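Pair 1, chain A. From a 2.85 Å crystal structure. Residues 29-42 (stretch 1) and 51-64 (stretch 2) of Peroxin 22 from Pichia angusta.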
# COMPACT_ATOMS: atom_id res chain seq x y z
N GLY A 29 0.41 -18.66 -10.53
CA GLY A 29 0.77 -17.20 -10.55
C GLY A 29 0.97 -16.75 -11.97
O GLY A 29 1.94 -17.12 -12.61
N GLN A 30 0.04 -15.95 -12.49
CA GLN A 30 -0.03 -15.64 -13.92
C GLN A 30 -0.53 -14.19 -14.05
O GLN A 30 -1.68 -13.97 -14.46
CB GLN A 30 -1.01 -16.67 -14.59
CG GLN A 30 -1.26 -16.59 -16.12
CD GLN A 30 -2.73 -16.89 -16.52
OE1 GLN A 30 -3.14 -16.74 -17.68
NE2 GLN A 30 -3.52 -17.32 -15.55
N SER A 31 0.29 -13.19 -13.69
CA SER A 31 -0.25 -11.81 -13.34
C SER A 31 -0.77 -10.97 -14.49
O SER A 31 -0.00 -10.66 -15.36
CB SER A 31 0.86 -10.99 -12.64
OG SER A 31 1.06 -11.44 -11.32
N VAL A 32 -2.04 -10.59 -14.51
CA VAL A 32 -2.60 -9.87 -15.64
C VAL A 32 -3.39 -8.66 -15.16
O VAL A 32 -4.21 -8.76 -14.22
CB VAL A 32 -3.51 -10.79 -16.52
CG1 VAL A 32 -4.09 -10.06 -17.75
CG2 VAL A 32 -2.80 -12.09 -16.86
N SER A 33 -3.13 -7.52 -15.80
CA SER A 33 -3.94 -6.32 -15.60
C SER A 33 -4.89 -6.19 -16.78
O SER A 33 -4.45 -6.16 -17.93
CB SER A 33 -3.07 -5.04 -15.45
OG SER A 33 -2.41 -4.97 -14.18
N LEU A 34 -6.18 -6.10 -16.52
CA LEU A 34 -7.14 -6.04 -17.60
C LEU A 34 -7.88 -4.73 -17.58
O LEU A 34 -8.62 -4.48 -16.63
CB LEU A 34 -8.14 -7.21 -17.44
CG LEU A 34 -9.28 -7.34 -18.46
CD1 LEU A 34 -8.73 -7.34 -19.88
CD2 LEU A 34 -10.07 -8.60 -18.14
N VAL A 35 -7.71 -3.90 -18.59
CA VAL A 35 -8.45 -2.64 -18.58
C VAL A 35 -9.59 -2.73 -19.55
O VAL A 35 -9.40 -2.99 -20.75
CB VAL A 35 -7.59 -1.31 -18.73
CG1 VAL A 35 -6.13 -1.55 -18.32
CG2 VAL A 35 -7.64 -0.67 -20.12
N LEU A 36 -10.77 -2.49 -18.97
CA LEU A 36 -12.05 -2.59 -19.67
C LEU A 36 -12.69 -1.21 -19.84
O LEU A 36 -13.08 -0.58 -18.87
CB LEU A 36 -13.01 -3.51 -18.90
CG LEU A 36 -12.52 -4.93 -18.59
CD1 LEU A 36 -13.46 -5.68 -17.66
CD2 LEU A 36 -12.26 -5.69 -19.88
N THR A 37 -12.75 -0.74 -21.08
CA THR A 37 -13.74 0.25 -21.50
C THR A 37 -15.10 -0.43 -21.71
O THR A 37 -15.17 -1.63 -21.82
CB THR A 37 -13.33 0.90 -22.84
OG1 THR A 37 -13.16 -0.13 -23.84
CG2 THR A 37 -12.03 1.65 -22.69
N GLN A 38 -16.16 0.38 -21.75
CA GLN A 38 -17.46 0.00 -22.32
C GLN A 38 -17.40 -1.06 -23.43
O GLN A 38 -18.04 -2.10 -23.32
CB GLN A 38 -18.13 1.27 -22.86
CG GLN A 38 -18.89 2.02 -21.81
CD GLN A 38 -20.40 1.80 -21.86
OE1 GLN A 38 -20.88 0.73 -22.26
NE2 GLN A 38 -21.15 2.82 -21.43
N LYS A 39 -16.58 -0.84 -24.44
CA LYS A 39 -16.51 -1.70 -25.61
C LYS A 39 -15.79 -2.97 -25.23
O LYS A 39 -16.31 -4.04 -25.44
CB LYS A 39 -15.78 -1.02 -26.77
CG LYS A 39 -16.56 0.17 -27.35
CD LYS A 39 -16.37 1.48 -26.57
CE LYS A 39 -16.36 2.75 -27.42
NZ LYS A 39 -15.26 3.65 -26.94
N ASP A 40 -14.63 -2.86 -24.62
CA ASP A 40 -13.87 -4.06 -24.22
C ASP A 40 -14.68 -5.06 -23.39
O ASP A 40 -14.43 -6.25 -23.42
CB ASP A 40 -12.63 -3.64 -23.46
CG ASP A 40 -11.61 -2.94 -24.35
OD1 ASP A 40 -11.30 -3.48 -25.44
OD2 ASP A 40 -11.13 -1.85 -23.95
N LEU A 41 -15.67 -4.54 -22.67
CA LEU A 41 -16.54 -5.27 -21.74
C LEU A 41 -17.20 -6.57 -22.23
O LEU A 41 -17.53 -7.43 -21.42
CB LEU A 41 -17.64 -4.29 -21.27
CG LEU A 41 -18.25 -4.39 -19.89
CD1 LEU A 41 -18.49 -2.99 -19.33
CD2 LEU A 41 -19.55 -5.16 -19.95
N ASP A 42 -17.43 -6.71 -23.53
CA ASP A 42 -18.01 -7.97 -24.02
C ASP A 42 -16.98 -9.09 -24.05
O ASP A 42 -17.38 -10.25 -23.90
CB ASP A 42 -18.92 -7.87 -25.29
CG ASP A 42 -18.29 -7.10 -26.42
OD1 ASP A 42 -17.08 -7.29 -26.67
OD2 ASP A 42 -19.03 -6.32 -27.07
N GLU A 51 -11.45 -17.70 -11.49
CA GLU A 51 -10.41 -18.70 -11.73
C GLU A 51 -8.99 -18.17 -11.53
O GLU A 51 -8.15 -18.94 -11.07
CB GLU A 51 -10.58 -19.40 -13.11
CG GLU A 51 -11.30 -20.75 -13.09
CD GLU A 51 -12.16 -21.02 -14.33
OE1 GLU A 51 -13.16 -20.31 -14.58
OE2 GLU A 51 -11.87 -22.01 -15.06
N TYR A 52 -8.72 -16.91 -11.87
CA TYR A 52 -7.36 -16.32 -11.69
C TYR A 52 -7.23 -15.28 -10.52
O TYR A 52 -7.80 -14.16 -10.61
CB TYR A 52 -6.91 -15.66 -13.00
CG TYR A 52 -7.13 -16.46 -14.30
CD1 TYR A 52 -7.13 -17.86 -14.33
CD2 TYR A 52 -7.27 -15.79 -15.53
CE1 TYR A 52 -7.31 -18.56 -15.53
CE2 TYR A 52 -7.45 -16.45 -16.73
CZ TYR A 52 -7.47 -17.84 -16.75
OH TYR A 52 -7.64 -18.49 -17.97
N PRO A 53 -6.52 -15.66 -9.40
CA PRO A 53 -6.37 -14.72 -8.29
C PRO A 53 -5.57 -13.47 -8.64
O PRO A 53 -5.91 -12.35 -8.19
CB PRO A 53 -5.61 -15.54 -7.23
CG PRO A 53 -5.87 -16.96 -7.56
CD PRO A 53 -5.90 -16.96 -9.06
N ASN A 54 -4.54 -13.64 -9.47
CA ASN A 54 -3.72 -12.54 -9.97
C ASN A 54 -4.24 -11.82 -11.22
O ASN A 54 -3.44 -11.29 -12.02
CB ASN A 54 -2.28 -13.00 -10.21
CG ASN A 54 -1.65 -13.59 -8.98
OD1 ASN A 54 -2.27 -14.36 -8.24
ND2 ASN A 54 -0.39 -13.22 -8.74
N LEU A 55 -5.55 -11.80 -11.40
CA LEU A 55 -6.12 -11.00 -12.45
C LEU A 55 -6.61 -9.80 -11.71
O LEU A 55 -7.01 -9.91 -10.53
CB LEU A 55 -7.24 -11.73 -13.14
CG LEU A 55 -8.20 -10.93 -14.04
CD1 LEU A 55 -7.55 -10.25 -15.23
CD2 LEU A 55 -9.28 -11.92 -14.50
N THR A 56 -6.51 -8.64 -12.35
CA THR A 56 -6.86 -7.40 -11.72
C THR A 56 -7.46 -6.56 -12.83
O THR A 56 -6.85 -6.37 -13.88
CB THR A 56 -5.60 -6.75 -11.07
OG1 THR A 56 -5.00 -7.64 -10.09
CG2 THR A 56 -5.99 -5.45 -10.37
N VAL A 57 -8.66 -6.08 -12.60
CA VAL A 57 -9.43 -5.36 -13.60
C VAL A 57 -9.48 -3.85 -13.29
O VAL A 57 -9.82 -3.42 -12.17
CB VAL A 57 -10.87 -5.91 -13.66
CG1 VAL A 57 -11.82 -4.97 -14.39
CG2 VAL A 57 -10.90 -7.29 -14.32
N ILE A 58 -9.26 -3.05 -14.33
CA ILE A 58 -9.26 -1.62 -14.23
C ILE A 58 -10.37 -1.04 -15.12
O ILE A 58 -10.30 -1.11 -16.36
CB ILE A 58 -7.84 -1.09 -14.62
CG1 ILE A 58 -6.79 -1.83 -13.76
CG2 ILE A 58 -7.72 0.43 -14.45
CD1 ILE A 58 -5.41 -1.81 -14.36
N LEU A 59 -11.40 -0.46 -14.52
CA LEU A 59 -12.51 0.11 -15.31
C LEU A 59 -12.23 1.54 -15.74
O LEU A 59 -11.82 2.39 -14.94
CB LEU A 59 -13.83 0.05 -14.54
CG LEU A 59 -14.11 -1.33 -13.93
CD1 LEU A 59 -15.17 -1.19 -12.85
CD2 LEU A 59 -14.51 -2.35 -14.99
N HIS A 60 -12.45 1.79 -17.03
CA HIS A 60 -12.55 3.14 -17.58
C HIS A 60 -13.55 3.94 -16.73
O HIS A 60 -14.41 3.35 -16.07
CB HIS A 60 -13.08 3.02 -19.02
CG HIS A 60 -12.72 4.15 -19.92
ND1 HIS A 60 -13.66 4.97 -20.49
CD2 HIS A 60 -11.52 4.55 -20.41
CE1 HIS A 60 -13.07 5.86 -21.26
NE2 HIS A 60 -11.76 5.63 -21.23
N PRO A 61 -13.42 5.28 -16.73
CA PRO A 61 -14.46 6.12 -16.11
C PRO A 61 -15.86 5.81 -16.65
O PRO A 61 -16.81 5.86 -15.88
CB PRO A 61 -14.05 7.54 -16.50
CG PRO A 61 -12.60 7.47 -16.78
CD PRO A 61 -12.30 6.09 -17.23
N SER A 62 -15.96 5.49 -17.94
CA SER A 62 -17.24 5.16 -18.59
C SER A 62 -17.98 4.01 -17.92
O SER A 62 -19.20 4.00 -17.94
CB SER A 62 -17.05 4.77 -20.06
OG SER A 62 -16.60 3.42 -20.15
N VAL A 63 -17.24 3.06 -17.35
CA VAL A 63 -17.81 1.90 -16.67
C VAL A 63 -17.88 2.10 -15.16
O VAL A 63 -16.83 2.17 -14.50
CB VAL A 63 -16.96 0.64 -16.95
CG1 VAL A 63 -17.58 -0.59 -16.30
CG2 VAL A 63 -16.78 0.46 -18.46
N ASP A 64 -19.10 2.17 -14.62
CA ASP A 64 -19.31 2.23 -13.18
C ASP A 64 -18.98 0.90 -12.50
O ASP A 64 -19.39 -0.16 -12.96
CB ASP A 64 -20.76 2.60 -12.85
CG ASP A 64 -21.03 2.64 -11.34
OD1 ASP A 64 -20.68 3.65 -10.69
OD2 ASP A 64 -21.58 1.64 -10.80

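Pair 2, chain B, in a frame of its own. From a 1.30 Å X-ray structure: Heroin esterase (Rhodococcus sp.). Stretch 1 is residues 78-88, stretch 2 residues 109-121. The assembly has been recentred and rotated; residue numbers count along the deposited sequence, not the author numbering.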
# COMPACT_ATOMS: atom_id res chain seq x y z
N PRO B 78 24.92 -2.84 -7.00
CA PRO B 78 23.69 -3.05 -6.25
C PRO B 78 22.88 -1.77 -6.12
O PRO B 78 23.46 -0.70 -5.95
CB PRO B 78 24.11 -3.46 -4.84
CG PRO B 78 25.55 -3.81 -4.99
CD PRO B 78 26.09 -2.93 -6.08
N VAL B 79 21.58 -1.95 -6.26
CA VAL B 79 20.73 -0.75 -6.18
C VAL B 79 19.75 -0.87 -5.03
O VAL B 79 19.51 -2.00 -4.58
CB VAL B 79 19.91 -0.52 -7.45
CG1 VAL B 79 20.84 -0.09 -8.60
CG2 VAL B 79 19.13 -1.78 -7.81
N PRO B 80 19.20 0.23 -4.55
CA PRO B 80 18.12 0.12 -3.55
C PRO B 80 16.93 -0.65 -4.11
O PRO B 80 16.76 -0.76 -5.34
CB PRO B 80 17.70 1.59 -3.30
CG PRO B 80 18.90 2.40 -3.69
CD PRO B 80 19.50 1.63 -4.87
N VAL B 81 16.08 -1.15 -3.19
CA VAL B 81 14.88 -1.85 -3.62
C VAL B 81 13.66 -1.33 -2.85
O VAL B 81 13.76 -1.06 -1.66
CB VAL B 81 15.01 -3.36 -3.44
CG1 VAL B 81 15.25 -3.73 -1.98
CG2 VAL B 81 13.80 -4.12 -3.99
N LEU B 82 12.53 -1.23 -3.53
CA LEU B 82 11.24 -0.93 -2.92
C LEU B 82 10.44 -2.23 -2.90
O LEU B 82 10.16 -2.75 -3.99
CB LEU B 82 10.50 0.15 -3.71
CG LEU B 82 9.03 0.39 -3.32
CD1 LEU B 82 8.91 0.91 -1.88
CD2 LEU B 82 8.42 1.36 -4.35
N LEU B 83 10.08 -2.72 -1.73
CA LEU B 83 9.11 -3.82 -1.63
C LEU B 83 7.75 -3.13 -1.71
O LEU B 83 7.45 -2.28 -0.88
CB LEU B 83 9.32 -4.58 -0.32
CG LEU B 83 8.45 -5.82 -0.12
CD1 LEU B 83 8.99 -7.01 -0.85
CD2 LEU B 83 8.34 -6.21 1.36
N TRP B 84 6.92 -3.46 -2.69
CA TRP B 84 5.68 -2.77 -2.92
C TRP B 84 4.50 -3.72 -2.75
O TRP B 84 4.58 -4.88 -3.18
CB TRP B 84 5.64 -2.20 -4.37
CG TRP B 84 4.33 -1.47 -4.58
CD1 TRP B 84 3.27 -1.88 -5.31
CD2 TRP B 84 4.00 -0.22 -3.99
NE1 TRP B 84 2.28 -0.95 -5.23
CE2 TRP B 84 2.69 0.08 -4.44
CE3 TRP B 84 4.64 0.69 -3.15
CZ2 TRP B 84 2.01 1.24 -4.08
CZ3 TRP B 84 3.97 1.86 -2.78
CH2 TRP B 84 2.66 2.13 -3.25
N ILE B 85 3.43 -3.24 -2.15
CA ILE B 85 2.27 -4.06 -1.82
C ILE B 85 1.02 -3.34 -2.29
O ILE B 85 0.65 -2.23 -1.86
CB ILE B 85 2.22 -4.30 -0.29
CG1 ILE B 85 3.58 -4.82 0.22
CG2 ILE B 85 1.08 -5.21 0.08
CD1 ILE B 85 3.71 -4.77 1.75
N HIS B 86 0.30 -3.97 -3.23
CA HIS B 86 -0.86 -3.36 -3.85
C HIS B 86 -2.04 -3.29 -2.88
O HIS B 86 -2.07 -3.97 -1.88
CB HIS B 86 -1.31 -4.13 -5.08
CG HIS B 86 -1.95 -5.46 -4.78
ND1 HIS B 86 -3.27 -5.60 -4.45
CD2 HIS B 86 -1.45 -6.75 -4.83
CE1 HIS B 86 -3.57 -6.87 -4.25
NE2 HIS B 86 -2.50 -7.61 -4.48
N GLY B 87 -3.00 -2.40 -3.29
CA GLY B 87 -4.18 -2.24 -2.47
C GLY B 87 -5.39 -3.03 -2.91
O GLY B 87 -5.24 -3.98 -3.70
N GLY B 88 -6.57 -2.70 -2.42
CA GLY B 88 -7.76 -3.51 -2.77
C GLY B 88 -8.48 -4.00 -1.53
O GLY B 88 -9.22 -5.02 -1.54
N LEU B 109 13.95 6.23 -11.01
CA LEU B 109 14.88 6.27 -9.90
C LEU B 109 16.04 5.29 -10.02
O LEU B 109 17.02 5.43 -9.31
CB LEU B 109 14.14 5.95 -8.57
CG LEU B 109 12.98 6.88 -8.30
CD1 LEU B 109 12.45 6.62 -6.89
CD2 LEU B 109 13.38 8.35 -8.52
N GLY B 110 15.90 4.28 -10.91
CA GLY B 110 16.98 3.32 -11.04
C GLY B 110 17.09 2.34 -9.89
O GLY B 110 18.13 1.79 -9.53
N PHE B 111 15.93 2.07 -9.28
CA PHE B 111 15.77 1.21 -8.11
C PHE B 111 15.07 -0.07 -8.57
O PHE B 111 14.21 -0.03 -9.46
CB PHE B 111 14.97 1.86 -6.99
CG PHE B 111 15.56 3.10 -6.33
CD1 PHE B 111 16.86 3.50 -6.57
CD2 PHE B 111 14.75 3.86 -5.48
CE1 PHE B 111 17.32 4.65 -5.95
CE2 PHE B 111 15.21 4.99 -4.82
CZ PHE B 111 16.53 5.37 -5.08
N ALA B 112 15.44 -1.19 -7.94
CA ALA B 112 14.65 -2.41 -8.11
C ALA B 112 13.34 -2.29 -7.35
O ALA B 112 13.23 -1.56 -6.36
CB ALA B 112 15.45 -3.60 -7.60
N VAL B 113 12.33 -3.00 -7.85
CA VAL B 113 11.04 -3.00 -7.17
C VAL B 113 10.57 -4.44 -7.07
O VAL B 113 10.48 -5.17 -8.06
CB VAL B 113 10.01 -2.15 -7.92
CG1 VAL B 113 8.70 -2.21 -7.13
CG2 VAL B 113 10.47 -0.71 -8.11
N ALA B 114 10.28 -4.85 -5.84
CA ALA B 114 9.79 -6.22 -5.56
C ALA B 114 8.30 -6.08 -5.26
O ALA B 114 7.95 -5.71 -4.13
CB ALA B 114 10.57 -6.82 -4.41
N ASN B 115 7.46 -6.30 -6.25
CA ASN B 115 6.01 -6.13 -6.14
C ASN B 115 5.35 -7.44 -5.72
O ASN B 115 5.38 -8.44 -6.45
CB ASN B 115 5.58 -5.66 -7.52
CG ASN B 115 4.12 -5.37 -7.68
OD1 ASN B 115 3.40 -5.34 -6.67
ND2 ASN B 115 3.65 -5.20 -8.91
N VAL B 116 4.79 -7.47 -4.51
CA VAL B 116 4.45 -8.77 -3.88
C VAL B 116 3.05 -9.29 -4.16
O VAL B 116 2.05 -8.57 -3.93
CB VAL B 116 4.62 -8.64 -2.35
CG1 VAL B 116 4.33 -9.98 -1.67
CG2 VAL B 116 5.99 -8.14 -1.93
N GLU B 117 2.94 -10.52 -4.63
CA GLU B 117 1.64 -11.19 -4.82
C GLU B 117 1.21 -11.86 -3.54
O GLU B 117 1.46 -13.05 -3.30
CB GLU B 117 1.73 -12.18 -5.97
CG GLU B 117 0.34 -12.69 -6.39
CD GLU B 117 -0.34 -11.73 -7.31
OE1 GLU B 117 -1.02 -10.81 -6.83
OE2 GLU B 117 -0.21 -11.87 -8.54
N TYR B 118 0.61 -11.09 -2.62
CA TYR B 118 0.12 -11.71 -1.39
C TYR B 118 -1.21 -12.40 -1.59
O TYR B 118 -1.98 -12.07 -2.52
CB TYR B 118 0.05 -10.67 -0.27
CG TYR B 118 -0.87 -9.49 -0.51
CD1 TYR B 118 -2.20 -9.56 -0.12
CD2 TYR B 118 -0.40 -8.33 -1.10
CE1 TYR B 118 -3.02 -8.44 -0.36
CE2 TYR B 118 -1.19 -7.21 -1.34
CZ TYR B 118 -2.50 -7.30 -0.95
OH TYR B 118 -3.35 -6.22 -1.13
N ARG B 119 -1.50 -13.35 -0.70
CA ARG B 119 -2.81 -14.00 -0.81
C ARG B 119 -3.95 -13.10 -0.33
O ARG B 119 -3.80 -12.37 0.65
CB ARG B 119 -2.79 -15.24 0.09
CG ARG B 119 -1.95 -16.38 -0.48
CD ARG B 119 -1.82 -17.52 0.54
NE ARG B 119 -1.06 -16.98 1.69
CZ ARG B 119 -0.91 -17.63 2.83
NH1 ARG B 119 -1.48 -18.84 3.00
NH2 ARG B 119 -0.22 -17.08 3.85
N LEU B 120 -5.09 -13.16 -0.98
CA LEU B 120 -6.23 -12.31 -0.65
C LEU B 120 -7.16 -12.97 0.37
O LEU B 120 -7.38 -14.21 0.38
CB LEU B 120 -7.10 -12.01 -1.89
CG LEU B 120 -6.38 -11.27 -3.03
CD1 LEU B 120 -7.41 -11.12 -4.15
CD2 LEU B 120 -5.86 -9.93 -2.58
N ALA B 121 -7.75 -12.10 1.18
CA ALA B 121 -8.89 -12.48 2.02
C ALA B 121 -10.18 -12.42 1.23
O ALA B 121 -10.24 -11.76 0.21
CB ALA B 121 -8.94 -11.53 3.22
O HOH W 1 1.60 -5.97 -4.73
O HOH W 2 -2.02 -10.26 -4.44

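In both pairs two neighbouring strands run parallel, their axes approaching to 4.5 Å and crossing at -24° in pair 1 and -21° in pair 2. Fourteen central residues superpose with an RMSD of 0.7 Å, which places Val A32 to Gln A38 on Pro B80 to His B86 and Leu A55 to Pro A61 on Phe B111 to Glu B117.

Most of the hydrogen-bond ladder recurs, since its rungs join backbone N and O atoms. Leu A34 is bonded to the second strand through both its N and its O, N to Thr A56 O (2.7 Å) and O to Ile A58 N (2.8 Å); its match Leu B82 does the same, N to Ala B112 O (2.9 Å) and O to Ala B114 N (2.8 Å). The next rung also recurs, Leu A36 N to Ile A58 O at 3.0 Å and Trp B84 N to Ala B114 O at 2.9 Å. At the start the ladders differ: Val A32 N donates to Asn A54 O (2.9 Å), whereas Pro B80 has no amide hydrogen to give and joins only through its O, 2.9 Å from Ala B112 N.

Side chains fill the two faces differently. On the face of Val A35 and Ile A58, the long isoleucine reaches along the sheet, its CD1 lying 4.0 Å from Val A35 CG1 and 4.1 Å from Ser A33 CB. In pair 2 the bulk shifts to the first strand: the matching residues are Leu B83 and Ala B114, and Leu B83 CD1 comes within 3.9 Å of Ala B114 CB and 3.4 Å of Val B116 CG2. Similarly, where pair 1 has Ser A33 opposite Thr A56, pair 2 has Val B81 opposite Ala B112, with Val B81 CG2 4.0 Å from Ala B112 CB.

On the other face, Val A57 and Val B113 nearly coincide. Leu A36 CD1 packs against Val A57 CG1 at 3.7 Å; Trp B84 meets the equivalent valine through its CB, 4.1 Å from Val B113 CG1, while Asn B115 OD1 lies at the edge of the indole. Near the start, Leu A55 CD1 approaches Leu A34 CB (3.8 Å), but Phe B111 instead offers a ring face to Pro B80, whose CB sits 4.0 Å from the ring centroid.

Beyond the strands the solutions diverge. Thr A37 CG2 lies over the His A60 ring, 4.0 Å from its centroid. In pair 2 an aromatic ring comes from the first stretch, His B86, in an offset stack with Tyr B118, whose OH donates to His B86 O (2.7 Å).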